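Local structure of inulin fructotransferase (Bacillus sp. snu-7, 2INV) at residues Y79-G84 and G137-D142; Q123-K128 and T162-A167; D132-G137 and D169-H174; F173-M178 and D193-N198. The protein cleaves inulin by intramolecular fructosyl transfer to release a difructose anhydride, working as a lyase built on a right-handed parallel beta-helix. All blocks are in the same frame, centred on the assembly; numbering follows the deposited sequence.

Interaction 1. Residues Y79-G84 and G137-D142; sequences YLTIAG and GIVFRD. With 2PO (phosphonate), chain G.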
loop_
_atom_site.group_PDB
_atom_site.type_symbol
_atom_site.label_atom_id
_atom_site.label_comp_id
_atom_site.label_asym_id
_atom_site.label_seq_id
_atom_site.Cartn_x
_atom_site.Cartn_y
_atom_site.Cartn_z
ATOM N N TYR A 79 8.947 -8.151 -20.487
ATOM C CA TYR A 79 9.885 -7.745 -19.452
ATOM C C TYR A 79 10.643 -6.456 -19.817
ATOM O O TYR A 79 11.812 -6.291 -19.468
ATOM C CB TYR A 79 10.878 -8.890 -19.172
ATOM C CG TYR A 79 10.313 -10.306 -19.326
ATOM C CD1 TYR A 79 9.309 -10.797 -18.479
ATOM C CD2 TYR A 79 10.822 -11.173 -20.301
ATOM C CE1 TYR A 79 8.840 -12.124 -18.606
ATOM C CE2 TYR A 79 10.359 -12.488 -20.426
ATOM C CZ TYR A 79 9.371 -12.954 -19.578
ATOM O OH TYR A 79 8.930 -14.255 -19.716
ATOM N N LEU A 80 9.979 -5.541 -20.522
ATOM C CA LEU A 80 10.598 -4.265 -20.899
ATOM C C LEU A 80 10.307 -3.287 -19.770
ATOM O O LEU A 80 9.166 -3.173 -19.314
ATOM C CB LEU A 80 9.998 -3.714 -22.202
ATOM C CG LEU A 80 10.889 -2.872 -23.122
ATOM C CD1 LEU A 80 10.075 -1.692 -23.642
ATOM C CD2 LEU A 80 12.120 -2.382 -22.388
ATOM N N THR A 81 11.350 -2.609 -19.306
ATOM C CA THR A 81 11.217 -1.636 -18.240
ATOM C C THR A 81 11.594 -0.255 -18.744
ATOM O O THR A 81 12.713 -0.049 -19.214
ATOM C CB THR A 81 12.151 -1.951 -17.043
ATOM O OG1 THR A 81 11.659 -3.085 -16.315
ATOM C CG2 THR A 81 12.233 -0.734 -16.105
ATOM N N ILE A 82 10.663 0.684 -18.650
ATOM C CA ILE A 82 10.941 2.045 -19.058
ATOM C C ILE A 82 10.790 2.823 -17.764
ATOM O O ILE A 82 9.697 2.928 -17.210
ATOM C CB ILE A 82 9.943 2.535 -20.117
ATOM C CG1 ILE A 82 10.119 1.721 -21.400
ATOM C CG2 ILE A 82 10.170 4.020 -20.408
ATOM C CD1 ILE A 82 9.102 1.995 -22.470
ATOM N N ALA A 83 11.908 3.331 -17.267
ATOM C CA ALA A 83 11.918 4.056 -16.010
ATOM C C ALA A 83 12.597 5.416 -16.063
ATOM O O ALA A 83 13.502 5.648 -16.871
ATOM C CB ALA A 83 12.577 3.195 -14.949
ATOM N N GLY A 84 12.142 6.307 -15.183
ATOM C CA GLY A 84 12.704 7.640 -15.098
ATOM C C GLY A 84 13.111 7.902 -13.665
ATOM O O GLY A 84 13.307 6.956 -12.909
ATOM N N GLY A 137 5.517 -9.325 -17.566
ATOM C CA GLY A 137 6.509 -8.559 -16.832
ATOM C C GLY A 137 6.892 -7.162 -17.284
ATOM O O GLY A 137 7.954 -6.667 -16.906
ATOM N N ILE A 138 6.059 -6.504 -18.085
ATOM C CA ILE A 138 6.409 -5.154 -18.524
ATOM C C ILE A 138 6.180 -4.151 -17.400
ATOM O O ILE A 138 5.141 -4.164 -16.734
ATOM C CB ILE A 138 5.629 -4.740 -19.779
ATOM C CG1 ILE A 138 6.013 -5.682 -20.931
ATOM C CG2 ILE A 138 5.963 -3.302 -20.147
ATOM C CD1 ILE A 138 5.294 -5.415 -22.221
ATOM N N VAL A 139 7.173 -3.290 -17.202
ATOM C CA VAL A 139 7.156 -2.293 -16.147
ATOM C C VAL A 139 7.347 -0.859 -16.663
ATOM O O VAL A 139 8.297 -0.583 -17.402
ATOM C CB VAL A 139 8.266 -2.614 -15.113
ATOM C CG1 VAL A 139 8.214 -1.618 -13.971
ATOM C CG2 VAL A 139 8.098 -4.034 -14.611
ATOM N N PHE A 140 6.444 0.039 -16.266
ATOM C CA PHE A 140 6.504 1.453 -16.643
ATOM C C PHE A 140 6.639 2.199 -15.330
ATOM O O PHE A 140 5.707 2.175 -14.522
ATOM C CB PHE A 140 5.203 1.901 -17.301
ATOM C CG PHE A 140 5.086 1.538 -18.750
ATOM C CD1 PHE A 140 5.678 2.315 -19.741
ATOM C CD2 PHE A 140 4.347 0.425 -19.126
ATOM C CE1 PHE A 140 5.526 1.986 -21.080
ATOM C CE2 PHE A 140 4.192 0.089 -20.462
ATOM C CZ PHE A 140 4.785 0.877 -21.443
ATOM N N ARG A 141 7.758 2.875 -15.096
ATOM C CA ARG A 141 7.867 3.555 -13.824
ATOM C C ARG A 141 8.690 4.822 -13.725
ATOM O O ARG A 141 9.621 5.074 -14.487
ATOM C CB ARG A 141 8.375 2.575 -12.773
ATOM C CG ARG A 141 9.824 2.214 -12.949
ATOM C CD ARG A 141 10.238 1.120 -11.996
ATOM N NE ARG A 141 10.122 1.544 -10.607
ATOM C CZ ARG A 141 10.378 0.751 -9.571
ATOM N NH1 ARG A 141 10.761 -0.505 -9.775
ATOM N NH2 ARG A 141 10.254 1.211 -8.333
ATOM N N ASP A 142 8.303 5.604 -12.731
ATOM C CA ASP A 142 8.941 6.850 -12.374
ATOM C C ASP A 142 9.232 7.875 -13.462
ATOM O O ASP A 142 10.308 8.462 -13.487
ATOM C CB ASP A 142 10.211 6.534 -11.588
ATOM C CG ASP A 142 9.947 5.572 -10.434
ATOM O OD1 ASP A 142 9.039 5.841 -9.617
ATOM O OD2 ASP A 142 10.643 4.541 -10.342
HETATM P P 2PO G . 13.815 2.415 -7.746
HETATM O O1P 2PO G . 13.967 1.283 -8.834
HETATM O O2P 2PO G . 13.707 3.797 -8.523
HETATM O O3P 2PO G . 14.784 2.388 -6.611
HETATM O O HOH W 1 12.875 4.127 -11.798
#
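Strands 80-84 and 139-141 pair in parallel on one side of the right-handed beta-helix. Their directions differ by 3°. Four backbone hydrogen bonds join them. The straightest runs from Arg141 N to Ile82 O, 2.9 Å and 172°. Val139 N to Leu80 O, Ile82 N to Val139 O and Gly84 N to Arg141 O are the others.

The apolar contact lies inside the coil. Ile82 and Phe140 point the same way, and Ile82 CD1 sits 3.8 Å from Phe140 CE1. On the other face Thr81 and Val139 lie side by side, next to the second subunit. Thr81 OG1 is 3.6 Å from Val139 CB and hydrogen-bonds to Phe85 O of that subunit.

Charge gathers at the strand ends. The Arg141 chain bends at chi3 (-63°), and NE makes a salt bridge of 3.1 Å to Asp142 OD2, met from above the carboxylate plane. Phosphonate O1P lies over one guanidinium face. Arg141 also packs on Arg141 of both other subunits, so the anion would probably ease their repulsion. A leucine in place of Arg141 would remove the guanidinium and is likely to disturb both Asp142 and the phosphonate site. Nearer the backbone, Arg141 CG rests 3.5 Å from Ala83 CB.

Interaction 2. Residues Q123-K128 and T162-A167; sequences QAFLVK and TGIEVA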
loop_
_atom_site.group_PDB
_atom_site.type_symbol
_atom_site.label_atom_id
_atom_site.label_comp_id
_atom_site.label_asym_id
_atom_site.label_seq_id
_atom_site.Cartn_x
_atom_site.Cartn_y
_atom_site.Cartn_z
ATOM N N GLN A 123 -1.811 6.899 -28.811
ATOM C CA GLN A 123 -1.004 6.452 -27.688
ATOM C C GLN A 123 0.500 6.693 -27.759
ATOM O O GLN A 123 1.151 6.361 -28.752
ATOM C CB GLN A 123 -1.278 4.966 -27.465
ATOM C CG GLN A 123 -2.753 4.601 -27.620
ATOM C CD GLN A 123 -3.103 4.068 -29.003
ATOM O OE1 GLN A 123 -2.536 4.490 -30.015
ATOM N NE2 GLN A 123 -4.059 3.148 -29.051
ATOM N N ALA A 124 1.052 7.257 -26.686
ATOM C CA ALA A 124 2.486 7.516 -26.614
ATOM C C ALA A 124 3.129 6.142 -26.609
ATOM O O ALA A 124 4.101 5.885 -27.321
ATOM C CB ALA A 124 2.831 8.268 -25.328
ATOM N N PHE A 125 2.558 5.259 -25.798
ATOM C CA PHE A 125 3.032 3.894 -25.691
ATOM C C PHE A 125 1.886 2.929 -25.937
ATOM O O PHE A 125 0.846 2.991 -25.276
ATOM C CB PHE A 125 3.648 3.641 -24.311
ATOM C CG PHE A 125 4.908 4.419 -24.071
ATOM C CD1 PHE A 125 4.871 5.683 -23.495
ATOM C CD2 PHE A 125 6.138 3.905 -24.475
ATOM C CE1 PHE A 125 6.042 6.423 -23.329
ATOM C CE2 PHE A 125 7.302 4.633 -24.315
ATOM C CZ PHE A 125 7.254 5.901 -23.738
ATOM N N LEU A 126 2.083 2.042 -26.905
ATOM C CA LEU A 126 1.084 1.044 -27.233
ATOM C C LEU A 126 1.747 -0.310 -27.123
ATOM O O LEU A 126 2.609 -0.675 -27.930
ATOM C CB LEU A 126 0.539 1.258 -28.640
ATOM C CG LEU A 126 -0.543 0.270 -29.092
ATOM C CD1 LEU A 126 -1.709 0.263 -28.109
ATOM C CD2 LEU A 126 -1.015 0.663 -30.479
ATOM N N VAL A 127 1.341 -1.033 -26.088
ATOM C CA VAL A 127 1.869 -2.347 -25.793
ATOM C C VAL A 127 0.979 -3.400 -26.429
ATOM O O VAL A 127 -0.202 -3.516 -26.096
ATOM C CB VAL A 127 1.902 -2.554 -24.277
ATOM C CG1 VAL A 127 2.613 -3.841 -23.933
ATOM C CG2 VAL A 127 2.570 -1.359 -23.618
ATOM N N LYS A 128 1.540 -4.169 -27.352
ATOM C CA LYS A 128 0.755 -5.199 -28.001
ATOM C C LYS A 128 1.621 -6.155 -28.780
ATOM O O LYS A 128 2.683 -5.804 -29.283
ATOM C CB LYS A 128 -0.277 -4.576 -28.942
ATOM C CG LYS A 128 0.342 -3.755 -30.070
ATOM C CD LYS A 128 -0.751 -3.201 -30.984
ATOM C CE LYS A 128 -0.129 -2.450 -32.151
ATOM N NZ LYS A 128 -1.148 -2.033 -33.151
ATOM N N THR A 162 -3.361 9.567 -25.675
ATOM C CA THR A 162 -3.367 8.547 -24.633
ATOM C C THR A 162 -1.920 8.332 -24.197
ATOM O O THR A 162 -1.005 8.373 -25.025
ATOM C CB THR A 162 -3.960 7.208 -25.102
ATOM O OG1 THR A 162 -5.338 7.386 -25.452
ATOM C CG2 THR A 162 -3.878 6.182 -23.965
ATOM N N GLY A 163 -1.722 8.113 -22.900
ATOM C CA GLY A 163 -0.384 7.931 -22.367
ATOM C C GLY A 163 0.196 6.542 -22.548
ATOM O O GLY A 163 1.197 6.359 -23.248
ATOM N N ILE A 164 -0.408 5.564 -21.883
ATOM C CA ILE A 164 0.049 4.182 -21.972
ATOM C C ILE A 164 -1.160 3.297 -22.207
ATOM O O ILE A 164 -2.127 3.341 -21.441
ATOM C CB ILE A 164 0.731 3.728 -20.669
ATOM C CG1 ILE A 164 2.036 4.495 -20.471
ATOM C CG2 ILE A 164 0.998 2.223 -20.707
ATOM C CD1 ILE A 164 2.711 4.235 -19.131
ATOM N N GLU A 165 -1.127 2.506 -23.270
ATOM C CA GLU A 165 -2.247 1.622 -23.554
ATOM C C GLU A 165 -1.794 0.210 -23.856
ATOM O O GLU A 165 -0.970 -0.029 -24.743
ATOM C CB GLU A 165 -3.090 2.151 -24.716
ATOM C CG GLU A 165 -4.034 1.110 -25.269
ATOM C CD GLU A 165 -5.211 1.697 -26.011
ATOM O OE1 GLU A 165 -5.098 2.831 -26.523
ATOM O OE2 GLU A 165 -6.262 1.017 -26.072
ATOM N N VAL A 166 -2.344 -0.732 -23.102
ATOM C CA VAL A 166 -2.015 -2.140 -23.269
ATOM C C VAL A 166 -3.207 -2.822 -23.936
ATOM O O VAL A 166 -4.201 -3.152 -23.273
ATOM C CB VAL A 166 -1.733 -2.791 -21.910
ATOM C CG1 VAL A 166 -1.430 -4.261 -22.093
ATOM C CG2 VAL A 166 -0.553 -2.080 -21.250
ATOM N N ALA A 167 -3.097 -3.045 -25.243
ATOM C CA ALA A 167 -4.181 -3.643 -26.011
ATOM C C ALA A 167 -4.243 -5.175 -26.072
ATOM O O ALA A 167 -5.296 -5.731 -26.392
ATOM C CB ALA A 167 -4.159 -3.079 -27.415
#
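This contact is a corner of the parallel beta-helix, where two neighbouring coils bend together at Ala124-Phe125 and Gly163. Five backbone hydrogen bonds carry the parallel pairing through the bend. Ala124 N bonds to Thr162 O before the corner. Glu165 N to Phe125 O and Val127 N to Glu165 O, both 2.9 Å, follow it, and Ala167 N to Val127 O closes the set. The corner shows in the 3.1 Å bond from Phe125 N to Gly163 O, whose donor stands 27° out of the carbonyl plane.

On the outer face Gln123 reaches across to Glu165. Its chain bends at chi2 (96°), while Glu165 runs extended with CG anti to the backbone N. Gln123 NE2 donates to Glu165 OE1 at 2.8 Å. The acceptor lies in the amide plane. The donor stands well above the carboxylate plane, and the two planes are 64° apart. Leu126 runs alongside Glu165, with CD1 3.8 Å from Glu165 CG.

The inner face is apolar. Val127 and Val166 point the same way, and Val127 CB lies 3.9 Å from Val166 CG2. Both touch Phe173 in the helix interior. The Phe125 ring also turns inward, and Gly163 O meets its edge in plane, 3.7 Å from Phe125 CD1.

Interaction 3. Residues D132-G137 and D169-H174; sequences DPRLSG and DNDSFH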
loop_
_atom_site.group_PDB
_atom_site.type_symbol
_atom_site.label_atom_id
_atom_site.label_comp_id
_atom_site.label_asym_id
_atom_site.label_seq_id
_atom_site.Cartn_x
_atom_site.Cartn_y
_atom_site.Cartn_z
ATOM N N ASP A 132 1.652 -16.239 -29.770
ATOM C CA ASP A 132 1.605 -16.683 -28.417
ATOM C C ASP A 132 2.963 -16.515 -27.805
ATOM O O ASP A 132 3.968 -16.481 -28.513
ATOM C CB ASP A 132 1.080 -18.109 -28.378
ATOM C CG ASP A 132 -0.378 -18.156 -28.740
ATOM O OD1 ASP A 132 -1.077 -17.198 -28.359
ATOM O OD2 ASP A 132 -0.830 -19.123 -29.375
ATOM N N PRO A 133 3.015 -16.291 -26.502
ATOM C CA PRO A 133 2.980 -16.048 -25.065
ATOM C C PRO A 133 2.381 -14.681 -24.902
ATOM O O PRO A 133 2.603 -13.799 -25.740
ATOM C CB PRO A 133 4.448 -16.034 -24.733
ATOM C CG PRO A 133 4.873 -17.253 -25.447
ATOM C CD PRO A 133 4.055 -17.310 -26.715
ATOM N N ARG A 134 1.559 -14.493 -23.876
ATOM C CA ARG A 134 1.006 -13.171 -23.703
ATOM C C ARG A 134 2.184 -12.421 -23.170
ATOM O O ARG A 134 3.082 -12.999 -22.552
ATOM C CB ARG A 134 -0.064 -13.107 -22.638
ATOM C CG ARG A 134 -1.293 -13.917 -22.873
ATOM C CD ARG A 134 -2.114 -13.832 -21.601
ATOM N NE ARG A 134 -1.535 -14.644 -20.533
ATOM C CZ ARG A 134 -1.988 -14.670 -19.288
ATOM N NH1 ARG A 134 -3.018 -13.924 -18.942
ATOM N NH2 ARG A 134 -1.422 -15.464 -18.401
ATOM N N LEU A 135 2.163 -11.119 -23.389
ATOM C CA LEU A 135 3.221 -10.264 -22.913
ATOM C C LEU A 135 3.224 -10.309 -21.405
ATOM O O LEU A 135 2.171 -10.245 -20.764
ATOM C CB LEU A 135 2.998 -8.848 -23.407
ATOM C CG LEU A 135 3.434 -8.830 -24.862
ATOM C CD1 LEU A 135 2.896 -7.603 -25.558
ATOM C CD2 LEU A 135 4.952 -8.889 -24.903
ATOM N N SER A 136 4.418 -10.406 -20.840
ATOM C CA SER A 136 4.540 -10.493 -19.408
ATOM C C SER A 136 5.672 -9.664 -18.838
ATOM O O SER A 136 6.643 -9.354 -19.514
ATOM C CB SER A 136 4.711 -11.962 -19.012
ATOM O OG SER A 136 4.580 -12.133 -17.612
ATOM N N GLY A 137 5.517 -9.325 -17.566
ATOM C CA GLY A 137 6.509 -8.559 -16.832
ATOM C C GLY A 137 6.892 -7.162 -17.284
ATOM O O GLY A 137 7.954 -6.667 -16.906
ATOM N N ASP A 169 -3.686 -9.117 -24.276
ATOM C CA ASP A 169 -3.745 -9.717 -22.953
ATOM C C ASP A 169 -2.341 -9.735 -22.402
ATOM O O ASP A 169 -1.376 -10.078 -23.095
ATOM C CB ASP A 169 -4.351 -11.112 -23.018
ATOM C CG ASP A 169 -5.793 -11.078 -23.492
ATOM O OD1 ASP A 169 -6.388 -9.972 -23.506
ATOM O OD2 ASP A 169 -6.346 -12.142 -23.845
ATOM N N ASN A 170 -2.235 -9.349 -21.142
ATOM C CA ASN A 170 -0.944 -9.229 -20.493
ATOM C C ASN A 170 -0.896 -9.924 -19.145
ATOM O O ASN A 170 -1.917 -10.118 -18.488
ATOM C CB ASN A 170 -0.666 -7.751 -20.282
ATOM C CG ASN A 170 -1.846 -7.039 -19.636
ATOM O OD1 ASN A 170 -1.863 -6.809 -18.426
ATOM N ND2 ASN A 170 -2.853 -6.710 -20.440
ATOM N N ASP A 171 0.301 -10.316 -18.734
ATOM C CA ASP A 171 0.447 -10.939 -17.441
ATOM C C ASP A 171 1.552 -10.307 -16.621
ATOM O O ASP A 171 2.647 -10.044 -17.104
ATOM C CB ASP A 171 0.695 -12.438 -17.555
ATOM C CG ASP A 171 0.612 -13.126 -16.209
ATOM O OD1 ASP A 171 -0.200 -12.673 -15.367
ATOM O OD2 ASP A 171 1.345 -14.114 -15.978
ATOM N N SER A 172 1.213 -10.055 -15.366
ATOM C CA SER A 172 2.106 -9.478 -14.378
ATOM C C SER A 172 2.683 -8.116 -14.750
ATOM O O SER A 172 3.873 -7.869 -14.547
ATOM C CB SER A 172 3.245 -10.450 -14.085
ATOM O OG SER A 172 3.736 -10.250 -12.774
ATOM N N PHE A 173 1.858 -7.217 -15.279
ATOM C CA PHE A 173 2.364 -5.895 -15.623
ATOM C C PHE A 173 2.464 -5.084 -14.343
ATOM O O PHE A 173 1.749 -5.362 -13.369
ATOM C CB PHE A 173 1.444 -5.214 -16.636
ATOM C CG PHE A 173 1.785 -5.541 -18.071
ATOM C CD1 PHE A 173 2.378 -6.756 -18.398
ATOM C CD2 PHE A 173 1.489 -4.653 -19.094
ATOM C CE1 PHE A 173 2.670 -7.081 -19.718
ATOM C CE2 PHE A 173 1.775 -4.966 -20.418
ATOM C CZ PHE A 173 2.367 -6.184 -20.736
ATOM N N HIS A 174 3.359 -4.099 -14.341
ATOM C CA HIS A 174 3.573 -3.248 -13.178
ATOM C C HIS A 174 3.674 -1.793 -13.624
ATOM O O HIS A 174 4.521 -1.441 -14.457
ATOM C CB HIS A 174 4.860 -3.681 -12.473
ATOM C CG HIS A 174 5.000 -3.170 -11.074
ATOM N ND1 HIS A 174 4.052 -2.376 -10.465
ATOM C CD2 HIS A 174 5.960 -3.387 -10.142
ATOM C CE1 HIS A 174 4.422 -2.125 -9.223
ATOM N NE2 HIS A 174 5.575 -2.726 -9.001
HETATM O O HOH W 2 -4.739 -11.832 -19.536
HETATM O O HOH W 3 0.245 -10.069 -25.238
HETATM O O HOH W 4 3.144 -14.961 -17.850
#
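Arg134 belongs to a sugar pocket and touches a bound fructose. Its NH1 forms a salt bridge with Asp193, another residue of that pocket, and a 2.8 Å bond to a water at the guanidinium edge. Asp171 lies against one face of the same guanidinium. The two flat groups are stacked, with planes 11° apart. Arg134 NH2 to Asp171 OD2 is a long salt bridge of 3.9 Å. No N-H points at that oxygen, so the attraction is of charges only.

The next shell sets these groups in place. The Arg134 chain bends at chi3 (-74°) after its CD passes 3.8 Å from Asp169 CB. A water joins Ser136 OG to Asp171 OD2, and Ser136 OG hydrogen-bonds to Phe89 O of the second subunit. Asp171 itself is fixed by its backbone, in a short parallel pairing of two coils of the beta-helix. Asp171 N donates to Leu135 O at 2.8 Å, and Asp171 O accepts from Gly137 N at 3.0 Å. One step earlier, a water links Leu135 N to Asp169 O in place of a direct bond.

Beneath the pairing lies the Phe173 ring. Asn170 CB stands 3.4 Å above its centre, Ser136 N meets its edge in plane, and Leu135 CB is 3.8 Å from Phe173 CZ. Asn170 ND2 is tied to Ser168 O.

The carboxylates of Asp171 and Asp193 come close to each other. The charge of Arg134 beside them would probably offset part of their repulsion.

Interaction 4. Residues F173-M178 and D193-N198; sequences FHITGM and DALRVN. With FRU (beta-D-fructofuranose), chain E.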
loop_
_atom_site.group_PDB
_atom_site.type_symbol
_atom_site.label_atom_id
_atom_site.label_comp_id
_atom_site.label_asym_id
_atom_site.label_seq_id
_atom_site.Cartn_x
_atom_site.Cartn_y
_atom_site.Cartn_z
ATOM N N PHE A 173 1.858 -7.217 -15.279
ATOM C CA PHE A 173 2.364 -5.895 -15.623
ATOM C C PHE A 173 2.464 -5.084 -14.343
ATOM O O PHE A 173 1.749 -5.362 -13.369
ATOM C CB PHE A 173 1.444 -5.214 -16.636
ATOM C CG PHE A 173 1.785 -5.541 -18.071
ATOM C CD1 PHE A 173 2.378 -6.756 -18.398
ATOM C CD2 PHE A 173 1.489 -4.653 -19.094
ATOM C CE1 PHE A 173 2.670 -7.081 -19.718
ATOM C CE2 PHE A 173 1.775 -4.966 -20.418
ATOM C CZ PHE A 173 2.367 -6.184 -20.736
ATOM N N HIS A 174 3.359 -4.099 -14.341
ATOM C CA HIS A 174 3.573 -3.248 -13.178
ATOM C C HIS A 174 3.674 -1.793 -13.624
ATOM O O HIS A 174 4.521 -1.441 -14.457
ATOM C CB HIS A 174 4.860 -3.681 -12.473
ATOM C CG HIS A 174 5.000 -3.170 -11.074
ATOM N ND1 HIS A 174 4.052 -2.376 -10.465
ATOM C CD2 HIS A 174 5.960 -3.387 -10.142
ATOM C CE1 HIS A 174 4.422 -2.125 -9.223
ATOM N NE2 HIS A 174 5.575 -2.726 -9.001
ATOM N N ILE A 175 2.800 -0.958 -13.069
ATOM C CA ILE A 175 2.761 0.465 -13.393
ATOM C C ILE A 175 2.894 1.252 -12.092
ATOM O O ILE A 175 1.902 1.442 -11.389
ATOM C CB ILE A 175 1.406 0.853 -14.023
ATOM C CG1 ILE A 175 1.126 0.008 -15.270
ATOM C CG2 ILE A 175 1.390 2.342 -14.349
ATOM C CD1 ILE A 175 2.127 0.209 -16.399
ATOM N N THR A 176 4.099 1.703 -11.756
ATOM C CA THR A 176 4.261 2.442 -10.509
ATOM C C THR A 176 5.117 3.712 -10.559
ATOM O O THR A 176 5.945 3.890 -11.441
ATOM C CB THR A 176 4.796 1.508 -9.399
ATOM O OG1 THR A 176 4.871 2.228 -8.164
ATOM C CG2 THR A 176 6.177 0.982 -9.764
ATOM N N GLY A 177 4.869 4.595 -9.595
ATOM C CA GLY A 177 5.586 5.855 -9.467
ATOM C C GLY A 177 5.438 6.829 -10.615
ATOM O O GLY A 177 6.218 7.765 -10.745
HETATM N N MSE A 178 4.417 6.637 -11.438
HETATM C CA MSE A 178 4.216 7.499 -12.598
HETATM C C MSE A 178 3.501 8.820 -12.372
HETATM O O MSE A 178 2.908 9.074 -11.312
HETATM C CB MSE A 178 3.482 6.732 -13.695
HETATM C CG MSE A 178 4.140 5.408 -14.083
HETATM SE SE MSE A 178 5.346 5.564 -15.571
HETATM C CE MSE A 178 4.238 6.674 -16.700
ATOM N N ASP A 193 -4.086 -9.256 -16.150
ATOM C CA ASP A 193 -4.029 -10.415 -15.279
ATOM C C ASP A 193 -2.840 -10.213 -14.332
ATOM O O ASP A 193 -1.701 -10.094 -14.779
ATOM C CB ASP A 193 -3.879 -11.653 -16.175
ATOM C CG ASP A 193 -3.774 -12.951 -15.400
ATOM O OD1 ASP A 193 -4.139 -12.988 -14.200
ATOM O OD2 ASP A 193 -3.332 -13.957 -16.005
ATOM N N ALA A 194 -3.127 -10.146 -13.031
ATOM C CA ALA A 194 -2.108 -9.934 -12.001
ATOM C C ALA A 194 -1.426 -8.590 -12.215
ATOM O O ALA A 194 -0.239 -8.425 -11.916
ATOM C CB ALA A 194 -1.078 -11.051 -12.030
ATOM N N LEU A 195 -2.192 -7.642 -12.745
ATOM C CA LEU A 195 -1.693 -6.306 -13.010
ATOM C C LEU A 195 -1.572 -5.507 -11.736
ATOM O O LEU A 195 -2.330 -5.694 -10.779
ATOM C CB LEU A 195 -2.626 -5.541 -13.953
ATOM C CG LEU A 195 -2.377 -4.023 -14.011
ATOM C CD1 LEU A 195 -1.083 -3.740 -14.752
ATOM C CD2 LEU A 195 -3.543 -3.336 -14.693
ATOM N N ARG A 196 -0.602 -4.610 -11.728
ATOM C CA ARG A 196 -0.429 -3.764 -10.582
ATOM C C ARG A 196 -0.254 -2.327 -10.987
ATOM O O ARG A 196 0.641 -1.973 -11.763
ATOM C CB ARG A 196 0.754 -4.198 -9.754
ATOM C CG ARG A 196 0.328 -4.962 -8.531
ATOM C CD ARG A 196 1.541 -5.425 -7.827
ATOM N NE ARG A 196 2.331 -6.257 -8.720
ATOM C CZ ARG A 196 3.632 -6.465 -8.568
ATOM N NH1 ARG A 196 4.287 -5.895 -7.560
ATOM N NH2 ARG A 196 4.278 -7.254 -9.413
ATOM N N VAL A 197 -1.150 -1.516 -10.450
ATOM C CA VAL A 197 -1.188 -0.096 -10.683
ATOM C C VAL A 197 -1.166 0.459 -9.266
ATOM O O VAL A 197 -2.183 0.473 -8.584
ATOM C CB VAL A 197 -2.498 0.257 -11.409
ATOM C CG1 VAL A 197 -2.630 1.750 -11.578
ATOM C CG2 VAL A 197 -2.542 -0.438 -12.764
ATOM N N ASN A 198 0.006 0.895 -8.818
ATOM C CA ASN A 198 0.164 1.404 -7.456
ATOM C C ASN A 198 1.178 2.540 -7.341
ATOM O O ASN A 198 2.141 2.604 -8.107
ATOM C CB ASN A 198 0.615 0.266 -6.535
ATOM C CG ASN A 198 2.053 -0.134 -6.782
ATOM O OD1 ASN A 198 2.393 -0.623 -7.865
ATOM N ND2 ASN A 198 2.914 0.083 -5.785
HETATM C C1 FRU E . -3.487 -19.699 -14.080
HETATM C C2 FRU E . -4.668 -18.649 -14.240
HETATM C C3 FRU E . -4.200 -17.166 -14.245
HETATM C C4 FRU E . -5.331 -16.379 -13.544
HETATM C C5 FRU E . -5.899 -17.419 -12.623
HETATM C C6 FRU E . -7.310 -17.693 -12.825
HETATM O O1 FRU E . -2.804 -19.317 -13.272
HETATM O O2 FRU E . -5.459 -19.110 -15.317
HETATM O O3 FRU E . -3.551 -16.373 -15.207
HETATM O O4 FRU E . -4.871 -15.195 -12.920
HETATM O O5 FRU E . -5.298 -18.713 -12.974
HETATM O O6 FRU E . -8.274 -18.091 -12.158
HETATM O O HOH W 5 -0.768 -7.455 -16.070
HETATM O O HOH W 6 2.308 -7.111 -11.441
#
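Asp193 grips a bound fructose with both carboxylate oxygens. Fructose O3 donates to Asp193 OD2 at 2.6 Å, and fructose O4 donates to Asp193 OD1 at 2.7 Å. Away from the sugar, strands 174-176 and 196-198 pair in parallel as neighbouring coils of the beta-helix. Ile175 N to Arg196 O is the shortest backbone bond, 2.7 Å and nearly along the C=O axis. Arg196 N to Phe173 O and Asn198 N to Ile175 O complete the set. Thr176 OG1, anti to its backbone N, donates to Asn198 O at 2.8 Å. A water ties Phe173 O and Ala194 O to Arg196 NH2.

The His174 ring lies between two layers. The Arg196 guanidinium lies flat on one face, centres 4.2 Å apart and planes at 23°. Thr176 CG2 lies over the rim of the opposite face, 3.6 Å above the plane. The Asn198 amide sits at the ring edge, nearly coplanar with it. An alanine in place of His174 would remove this stack and would probably leave the Arg196 guanidinium less well fixed.

On the inner face Leu195 CD1 packs 3.5 Å from Phe173 CB. Ile175 and Val197 add a looser contact.

Asp199 of the second subunit makes a salt bridge to Arg196 NH1 and a weak hydrogen bond with His174 NE2. The stacked cation and this acid would probably pull the ionisation of His174 in opposite directions.

In the fold
All four interactions join neighbouring coils of the same beta-helix. All are mainly buried; among the touching residues, Lys128 and Ala167 of interaction 2 and Asp169 of interaction 3 are exposed. Interactions 1 and 3 both use strand 135-146 and share Gly137. Interactions 3 and 4 share Phe173 and His174. Phe140 and Phe173 pack inward on Val127, which joins the apolar sides of the contacts in a common interior. Outward faces differ. In interaction 2 no other subunit touches the segments, and its outer polar contact stays within one chain. Interactions 1, 3 and 4 face the second subunit. Interaction 1 brings arginines of three subunits together near phosphonate. Interactions 3 and 4 each supply one residue of a glycan pocket, Arg134 and Asp193.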